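Local coordinates for C-X-C motif chemokine 13 (Homo sapiens, PDB 7JNY), which attracts B lymphocytes as a secreted chemokine that binds the receptor CXCR5, at residues R25-Q31 and E43-K49. Numbering follows the deposited sequence.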
# COMPACT_ATOMS: atom_id res chain seq x y z
N ARG A 25 4.75 0.88 12.30
CA ARG A 25 4.19 1.67 13.39
C ARG A 25 3.84 3.09 12.96
O ARG A 25 3.10 3.77 13.67
CB ARG A 25 5.18 1.74 14.57
CG ARG A 25 6.56 2.32 14.25
CD ARG A 25 7.23 2.95 15.50
NE ARG A 25 7.69 1.93 16.43
CZ ARG A 25 7.02 1.56 17.53
NH1 ARG A 25 5.99 2.24 17.97
NH2 ARG A 25 7.41 0.46 18.19
N PHE A 26 4.35 3.56 11.81
CA PHE A 26 4.07 4.92 11.36
C PHE A 26 2.95 4.97 10.33
O PHE A 26 2.64 6.04 9.82
CB PHE A 26 5.32 5.57 10.78
CG PHE A 26 6.40 5.78 11.79
CD1 PHE A 26 6.14 6.51 12.94
CD2 PHE A 26 7.67 5.27 11.60
CE1 PHE A 26 7.11 6.69 13.89
CE2 PHE A 26 8.65 5.46 12.56
CZ PHE A 26 8.37 6.18 13.70
N ILE A 27 2.31 3.85 10.05
CA ILE A 27 1.36 3.73 8.96
C ILE A 27 -0.05 3.75 9.54
O ILE A 27 -0.41 2.92 10.38
CB ILE A 27 1.63 2.47 8.13
CG1 ILE A 27 2.97 2.60 7.42
CG2 ILE A 27 0.54 2.26 7.12
CD1 ILE A 27 3.47 1.34 6.72
N ASP A 28 -0.85 4.73 9.10
CA ASP A 28 -2.26 4.80 9.47
C ASP A 28 -3.12 4.06 8.46
O ASP A 28 -4.07 3.38 8.83
CB ASP A 28 -2.76 6.23 9.52
CG ASP A 28 -2.43 6.92 10.82
OD1 ASP A 28 -2.25 6.23 11.84
OD2 ASP A 28 -2.39 8.15 10.83
N ARG A 29 -2.84 4.23 7.17
CA ARG A 29 -3.61 3.56 6.13
C ARG A 29 -2.68 3.17 5.00
O ARG A 29 -1.73 3.91 4.70
CB ARG A 29 -4.67 4.44 5.48
CG ARG A 29 -5.78 5.01 6.28
CD ARG A 29 -6.82 5.45 5.24
NE ARG A 29 -6.68 6.87 4.93
CZ ARG A 29 -7.39 7.54 4.04
NH1 ARG A 29 -8.31 6.93 3.29
NH2 ARG A 29 -7.20 8.84 3.88
N ILE A 30 -3.04 2.10 4.31
CA ILE A 30 -2.40 1.75 3.04
C ILE A 30 -3.49 1.60 1.98
O ILE A 30 -4.46 0.87 2.19
CB ILE A 30 -1.59 0.46 3.14
CG1 ILE A 30 -0.41 0.62 4.09
CG2 ILE A 30 -1.11 0.03 1.77
CD1 ILE A 30 0.03 -0.70 4.66
N GLN A 31 -3.31 2.25 0.83
CA GLN A 31 -4.30 2.21 -0.23
C GLN A 31 -3.68 1.50 -1.42
O GLN A 31 -2.62 1.90 -1.90
CB GLN A 31 -4.72 3.61 -0.65
CG GLN A 31 -5.38 4.40 0.46
CD GLN A 31 -5.77 5.76 -0.01
OE1 GLN A 31 -5.00 6.42 -0.71
NE2 GLN A 31 -6.94 6.22 0.40
N GLU A 43 -0.64 0.90 -7.96
CA GLU A 43 -0.17 1.97 -7.09
C GLU A 43 -0.43 1.57 -5.64
O GLU A 43 -1.37 0.84 -5.35
CB GLU A 43 -0.84 3.30 -7.41
CG GLU A 43 -0.52 3.78 -8.84
CD GLU A 43 -0.97 5.21 -9.10
OE1 GLU A 43 -2.14 5.52 -8.80
OE2 GLU A 43 -0.17 5.99 -9.59
N ILE A 44 0.46 1.99 -4.75
CA ILE A 44 0.34 1.70 -3.32
C ILE A 44 0.64 3.00 -2.61
O ILE A 44 1.75 3.53 -2.72
CB ILE A 44 1.27 0.59 -2.83
CG1 ILE A 44 1.02 -0.74 -3.57
CG2 ILE A 44 1.10 0.42 -1.30
CD1 ILE A 44 1.77 -1.96 -3.01
N ILE A 45 -0.35 3.55 -1.91
CA ILE A 45 -0.20 4.85 -1.25
C ILE A 45 -0.24 4.64 0.26
O ILE A 45 -1.21 4.06 0.78
CB ILE A 45 -1.29 5.82 -1.70
CG1 ILE A 45 -1.23 5.95 -3.25
CG2 ILE A 45 -1.09 7.15 -1.03
CD1 ILE A 45 -2.35 6.75 -3.83
N VAL A 46 0.78 5.09 0.95
CA VAL A 46 0.91 4.90 2.40
C VAL A 46 0.64 6.21 3.11
O VAL A 46 1.32 7.23 2.86
CB VAL A 46 2.30 4.36 2.77
CG1 VAL A 46 2.42 4.26 4.31
CG2 VAL A 46 2.53 3.01 2.12
N TRP A 47 -0.34 6.20 4.02
CA TRP A 47 -0.68 7.37 4.81
C TRP A 47 0.01 7.26 6.15
O TRP A 47 -0.35 6.40 6.96
CB TRP A 47 -2.19 7.49 5.01
CG TRP A 47 -2.85 7.74 3.75
CD1 TRP A 47 -2.84 6.93 2.65
CD2 TRP A 47 -3.59 8.90 3.39
NE1 TRP A 47 -3.56 7.51 1.63
CE2 TRP A 47 -4.03 8.72 2.07
CE3 TRP A 47 -3.93 10.07 4.07
CZ2 TRP A 47 -4.80 9.68 1.40
CZ3 TRP A 47 -4.70 11.02 3.42
CH2 TRP A 47 -5.12 10.81 2.09
N LYS A 48 0.98 8.14 6.38
CA LYS A 48 1.81 8.05 7.57
C LYS A 48 1.24 8.87 8.71
O LYS A 48 0.44 9.79 8.53
CB LYS A 48 3.24 8.49 7.26
CG LYS A 48 3.99 7.45 6.44
CD LYS A 48 5.31 7.93 5.85
CE LYS A 48 6.30 8.48 6.87
NZ LYS A 48 7.53 8.97 6.18
N LYS A 49 1.66 8.50 9.93
CA LYS A 49 1.05 9.11 11.10
C LYS A 49 1.35 10.60 11.16
O LYS A 49 0.52 11.37 11.64
CB LYS A 49 1.53 8.39 12.37
CG LYS A 49 0.50 7.34 12.75
CD LYS A 49 0.98 6.32 13.75
CE LYS A 49 -0.17 5.38 14.10
NZ LYS A 49 0.26 3.97 14.24
O HOH W 1 -0.48 1.61 12.61
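The carbonyl oxygen of Trp47 takes two backbone N-H groups: Asp28 N at 2.8 Å and, more weakly, Arg29 N at 3.3 Å. Two residues thus face one, a classic beta bulge that shifts the antiparallel register by one. Beyond it the ladder is regular, with Trp47 N bonded to Arg29 O and a reciprocal pair joining Gln31 and Ile45. Arg29, its chain bent at chi3 (-97°), carries its guanidinium over one face of the Trp47 indole, the planes tilted 43° apart, in a cation-pi contact with CZ 4.0 Å from the centroid of the six-membered ring; NH2 leans closest, while NH1 forms a salt bridge with Glu4. At the indole edge Trp47 NE1 donates to Gln31 OE1 (3.0 Å), approaching from above the amide plane, and Gln31 NE2 is held by Glu4 in turn. A leucine in place of Trp47 would probably leave the Arg29 guanidinium without its cation-pi partner and Gln31 OE1 without the indole N-H. Ahead of the bulge, Lys49 N bonds Phe26 O (2.7 Å), and Lys49 NZ reaches Arg25 O (2.9 Å) from above the carbonyl plane and a water that donates to Ile27 O. On the other face Ile27 CG1 meets Val46 CG1 at 3.6 Å and Ile30 CG2 meets Ile44 CG2, beneath Met66 and Ile63. Antiparallel strands 27-33, 43-48 and 53-56, crossed on this apolar face by helix 61-72, make the chemokine fold.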